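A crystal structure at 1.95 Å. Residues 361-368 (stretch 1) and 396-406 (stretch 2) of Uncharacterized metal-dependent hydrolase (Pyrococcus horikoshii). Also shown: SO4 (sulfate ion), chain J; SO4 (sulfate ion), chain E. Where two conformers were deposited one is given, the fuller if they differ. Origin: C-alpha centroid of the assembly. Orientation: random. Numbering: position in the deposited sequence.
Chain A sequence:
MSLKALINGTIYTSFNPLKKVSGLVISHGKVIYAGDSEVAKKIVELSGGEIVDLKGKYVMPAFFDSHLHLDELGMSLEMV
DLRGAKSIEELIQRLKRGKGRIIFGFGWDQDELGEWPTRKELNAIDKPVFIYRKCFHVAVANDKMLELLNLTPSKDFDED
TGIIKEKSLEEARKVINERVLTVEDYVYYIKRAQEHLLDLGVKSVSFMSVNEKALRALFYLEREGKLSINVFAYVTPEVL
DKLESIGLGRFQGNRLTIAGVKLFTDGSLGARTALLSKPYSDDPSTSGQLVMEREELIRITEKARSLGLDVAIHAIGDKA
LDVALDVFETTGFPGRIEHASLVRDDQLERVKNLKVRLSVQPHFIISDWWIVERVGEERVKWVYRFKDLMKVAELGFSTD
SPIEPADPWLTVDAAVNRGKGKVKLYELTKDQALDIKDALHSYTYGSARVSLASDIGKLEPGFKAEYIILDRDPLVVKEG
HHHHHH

Stretch 1 (361-368) QPHFIISD
Stretch 2 396-406: GFSTDSPIEPA

Stretch 1 leaves an extended Gln361 (phi/psi -127/84) and folds at once into a type I beta turn from Gln361 to Phe364, closed by Phe364 N to Gln361 O at 3.0 Å. Pro362 (-54/-31), with its ring already fixing phi, suits the second position of this turn. The chain then runs helically through Ser367, with Ser367 N bonded to His363 O (3.2 Å) and Asp368 N to Phe364 O (2.9 Å); Asp368 (-87/69) is the first residue to leave helical phi/psi. Stretch 2 enters as the end of a strand, Gly396 (-116/150) and Phe397 (-101/150), and continues through Ser398 (-156/172) and Thr399 (-114/-18) as loop. Asp400 takes positive phi (55/32), and the peptide between Ser401 (-54/137) and Pro402 (-92/16) is cis. Ile403 (-66/-41) donates its N to Asp400 O at 2.9 Å, after which Glu404 (-114/161) and Pro405 (-57/145) are extended. In register, the CA atoms of Gln361 and Ser398 lie 4.9 Å apart, and those of His363 and Glu404 6.6 Å.

The backbones meet closely at Gln361, whose CA makes a CA-H...O contact with Ser398 O at 3.3 Å. Water 1 extends this junction, accepting from His363 N (2.9 Å) and donating to Ser398 O (2.8 Å). Gln361 (chi1 m, chi2 p, chi3 38°) brings its amide NE2 to Ser398 OG, a 2.7 Å hydrogen bond received by a serine in the p rotamer. Pro362 lays CG over one face of the Phe397 ring (chi1 m, chi2 2°), 3.8 Å from its centroid and only 6° off the normal, a CH-pi contact that packs two buried apolar rings.

Glu404 is the hub of the contact and has the largest area covered by the opposing stretch, 94 Å². With chi1 and chi2 both m and chi3 -30°, it directs its carboxylate to stretch 1. There OE1 accepts from His363 ND1 at 2.7 Å, nearly linear at 176°, and from Ser367 OG (chi1 m) at 2.6 Å, so two donors serve one oxygen, OE1, of a buried carboxylate. His363 (chi1 t, chi2 -93°) bridges further: its NE2 donates to O4 of the chain E sulfate at 2.9 Å, while Pro405 CG sits over one face of the imidazole, 4.0 Å from the centroid, in a second CH-pi contact.

Phe364 (chi1 m, chi2 62°) starts sideways, but the end of its side chain comes nearer to stretch 2. Glu404 OE2 lies over one ring face, 3.4 Å from CD1, whereas Asp400 OD2 (chi1 t) approaches the edge, 3.9 Å from CZ. The same CZ meets Ile403 CG2 at 4.0 Å, adding apolar packing.

Two waters complete the join. Water 2 donates to Ser367 OG (2.9 Å) and Ile403 O (3.0 Å). Water 3 donates to Asp368 OD1 (2.8 Å) and Glu404 OE2 (3.2 Å), linking carboxylate oxygens of like charge that stand 4.5 Å apart, OD1 to OE2. Altogether 518 Å² is buried between the stretches.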

# COMPACT_ATOMS: atom_id res chain seq x y z
N GLN A 361 -15.77 -9.24 22.62
CA GLN A 361 -17.07 -8.90 22.04
C GLN A 361 -18.16 -8.93 23.12
O GLN A 361 -18.83 -9.94 23.29
CB GLN A 361 -17.43 -9.86 20.90
CG GLN A 361 -16.50 -9.83 19.67
CD GLN A 361 -15.21 -10.59 19.90
OE1 GLN A 361 -15.19 -11.63 20.55
NE2 GLN A 361 -14.10 -10.05 19.39
N PRO A 362 -18.31 -7.83 23.88
CA PRO A 362 -19.26 -7.79 25.01
C PRO A 362 -20.72 -8.17 24.72
O PRO A 362 -21.37 -8.73 25.59
CB PRO A 362 -19.14 -6.35 25.52
CG PRO A 362 -17.73 -5.96 25.16
CD PRO A 362 -17.52 -6.58 23.80
N HIS A 363 -21.21 -7.91 23.51
CA HIS A 363 -22.59 -8.29 23.18
C HIS A 363 -22.86 -9.81 23.16
O HIS A 363 -24.02 -10.23 23.22
CB HIS A 363 -23.10 -7.59 21.92
CG HIS A 363 -24.59 -7.49 21.85
ND1 HIS A 363 -25.37 -8.44 21.22
CD2 HIS A 363 -25.45 -6.59 22.37
CE1 HIS A 363 -26.64 -8.11 21.33
NE2 HIS A 363 -26.72 -6.99 22.03
N PHE A 364 -21.79 -10.62 23.12
CA PHE A 364 -21.92 -12.08 23.29
C PHE A 364 -22.55 -12.47 24.64
O PHE A 364 -23.19 -13.51 24.72
CB PHE A 364 -20.57 -12.79 23.15
CG PHE A 364 -20.16 -13.09 21.71
CD1 PHE A 364 -19.95 -12.07 20.79
CD2 PHE A 364 -19.96 -14.41 21.29
CE1 PHE A 364 -19.55 -12.36 19.47
CE2 PHE A 364 -19.58 -14.70 19.98
CZ PHE A 364 -19.37 -13.67 19.07
N ILE A 365 -22.34 -11.66 25.68
CA ILE A 365 -23.04 -11.84 26.97
C ILE A 365 -24.56 -11.93 26.77
O ILE A 365 -25.22 -12.80 27.35
CB ILE A 365 -22.72 -10.67 27.95
CG1 ILE A 365 -21.26 -10.74 28.40
CG2 ILE A 365 -23.66 -10.67 29.17
CD1 ILE A 365 -20.77 -9.45 29.01
N ILE A 366 -25.08 -11.07 25.90
CA ILE A 366 -26.51 -11.02 25.63
C ILE A 366 -27.00 -12.16 24.75
O ILE A 366 -28.02 -12.79 25.06
CB ILE A 366 -26.91 -9.63 25.07
CG1 ILE A 366 -26.96 -8.63 26.21
CG2 ILE A 366 -28.27 -9.67 24.34
CD1 ILE A 366 -26.68 -7.23 25.79
N SER A 367 -26.26 -12.45 23.68
CA SER A 367 -26.67 -13.46 22.70
C SER A 367 -26.49 -14.89 23.19
O SER A 367 -27.33 -15.76 22.92
CB SER A 367 -25.92 -13.27 21.38
OG SER A 367 -26.33 -12.08 20.73
N ASP A 368 -25.40 -15.14 23.92
CA ASP A 368 -25.06 -16.49 24.34
C ASP A 368 -25.73 -16.85 25.66
O ASP A 368 -25.06 -17.03 26.69
CB ASP A 368 -23.53 -16.66 24.47
CG ASP A 368 -22.78 -16.48 23.13
OD1 ASP A 368 -23.39 -16.15 22.09
OD2 ASP A 368 -21.55 -16.69 23.13
N GLY A 396 -9.57 -4.27 23.40
CA GLY A 396 -10.38 -3.57 22.41
C GLY A 396 -11.76 -4.18 22.35
O GLY A 396 -11.93 -5.37 22.62
N PHE A 397 -12.76 -3.37 22.01
CA PHE A 397 -14.13 -3.88 21.87
C PHE A 397 -14.47 -4.08 20.41
O PHE A 397 -13.99 -3.35 19.52
CB PHE A 397 -15.15 -2.91 22.49
CG PHE A 397 -15.26 -2.99 24.00
CD1 PHE A 397 -14.46 -3.85 24.75
CD2 PHE A 397 -16.17 -2.17 24.67
CE1 PHE A 397 -14.57 -3.91 26.14
CE2 PHE A 397 -16.28 -2.21 26.05
CZ PHE A 397 -15.47 -3.09 26.79
N SER A 398 -15.33 -5.05 20.16
CA SER A 398 -15.75 -5.38 18.82
C SER A 398 -17.11 -6.08 18.87
O SER A 398 -17.59 -6.42 19.94
CB SER A 398 -14.72 -6.30 18.17
OG SER A 398 -14.40 -7.41 18.98
N THR A 399 -17.70 -6.29 17.70
CA THR A 399 -19.01 -6.89 17.60
C THR A 399 -18.98 -8.25 16.93
O THR A 399 -19.93 -9.01 17.05
CB THR A 399 -20.00 -6.00 16.81
OG1 THR A 399 -19.44 -5.68 15.53
CG2 THR A 399 -20.30 -4.72 17.58
N ASP A 400 -17.90 -8.55 16.19
CA ASP A 400 -17.84 -9.70 15.29
C ASP A 400 -19.02 -9.65 14.31
O ASP A 400 -19.54 -10.69 13.90
CB ASP A 400 -17.80 -11.03 16.07
CG ASP A 400 -17.35 -12.21 15.22
OD1 ASP A 400 -16.65 -11.99 14.20
OD2 ASP A 400 -17.72 -13.35 15.56
N SER A 401 -19.43 -8.44 13.95
CA SER A 401 -20.54 -8.25 13.02
C SER A 401 -20.27 -9.03 11.73
O SER A 401 -19.14 -9.04 11.22
CB SER A 401 -20.70 -6.75 12.73
OG SER A 401 -21.65 -6.54 11.71
N PRO A 402 -21.31 -9.71 11.20
CA PRO A 402 -22.74 -9.69 11.55
C PRO A 402 -23.25 -10.72 12.58
O PRO A 402 -24.47 -10.93 12.66
CB PRO A 402 -23.40 -9.96 10.20
CG PRO A 402 -22.45 -10.92 9.52
CD PRO A 402 -21.05 -10.60 10.05
N ILE A 403 -22.36 -11.35 13.35
CA ILE A 403 -22.77 -12.31 14.37
C ILE A 403 -23.55 -11.59 15.48
O ILE A 403 -24.56 -12.10 15.98
CB ILE A 403 -21.55 -13.11 14.95
CG1 ILE A 403 -20.76 -13.81 13.83
CG2 ILE A 403 -21.98 -14.12 16.02
CD1 ILE A 403 -21.58 -14.74 12.94
N GLU A 404 -23.08 -10.41 15.86
CA GLU A 404 -23.82 -9.53 16.77
C GLU A 404 -24.23 -8.29 16.00
O GLU A 404 -23.64 -8.02 14.94
CB GLU A 404 -22.95 -9.11 17.96
CG GLU A 404 -22.37 -10.27 18.74
CD GLU A 404 -23.41 -11.09 19.47
OE1 GLU A 404 -24.46 -10.53 19.86
OE2 GLU A 404 -23.17 -12.31 19.66
N PRO A 405 -25.24 -7.53 16.50
CA PRO A 405 -25.54 -6.23 15.92
C PRO A 405 -24.32 -5.29 15.92
O PRO A 405 -23.51 -5.34 16.84
CB PRO A 405 -26.64 -5.67 16.83
CG PRO A 405 -26.63 -6.52 18.04
CD PRO A 405 -26.19 -7.86 17.58
N ALA A 406 -24.20 -4.47 14.88
CA ALA A 406 -23.04 -3.58 14.74
C ALA A 406 -23.13 -2.33 15.61
O ALA A 406 -22.11 -1.69 15.85
CB ALA A 406 -22.83 -3.21 13.27
S SO4 J . -27.09 -5.14 12.23
O1 SO4 J . -28.00 -4.47 11.31
O2 SO4 J . -27.83 -5.53 13.43
O3 SO4 J . -26.52 -6.33 11.60
O4 SO4 J . -26.03 -4.21 12.60
S SO4 E . -30.00 -5.75 22.96
O1 SO4 E . -30.95 -4.78 22.43
O2 SO4 E . -30.39 -6.13 24.31
O3 SO4 E . -29.97 -6.92 22.09
O4 SO4 E . -28.67 -5.15 23.01
O HOH W 1 -20.05 -7.00 21.04
O HOH W 2 -26.82 -11.85 17.88
O HOH W 3 -23.10 -15.45 19.37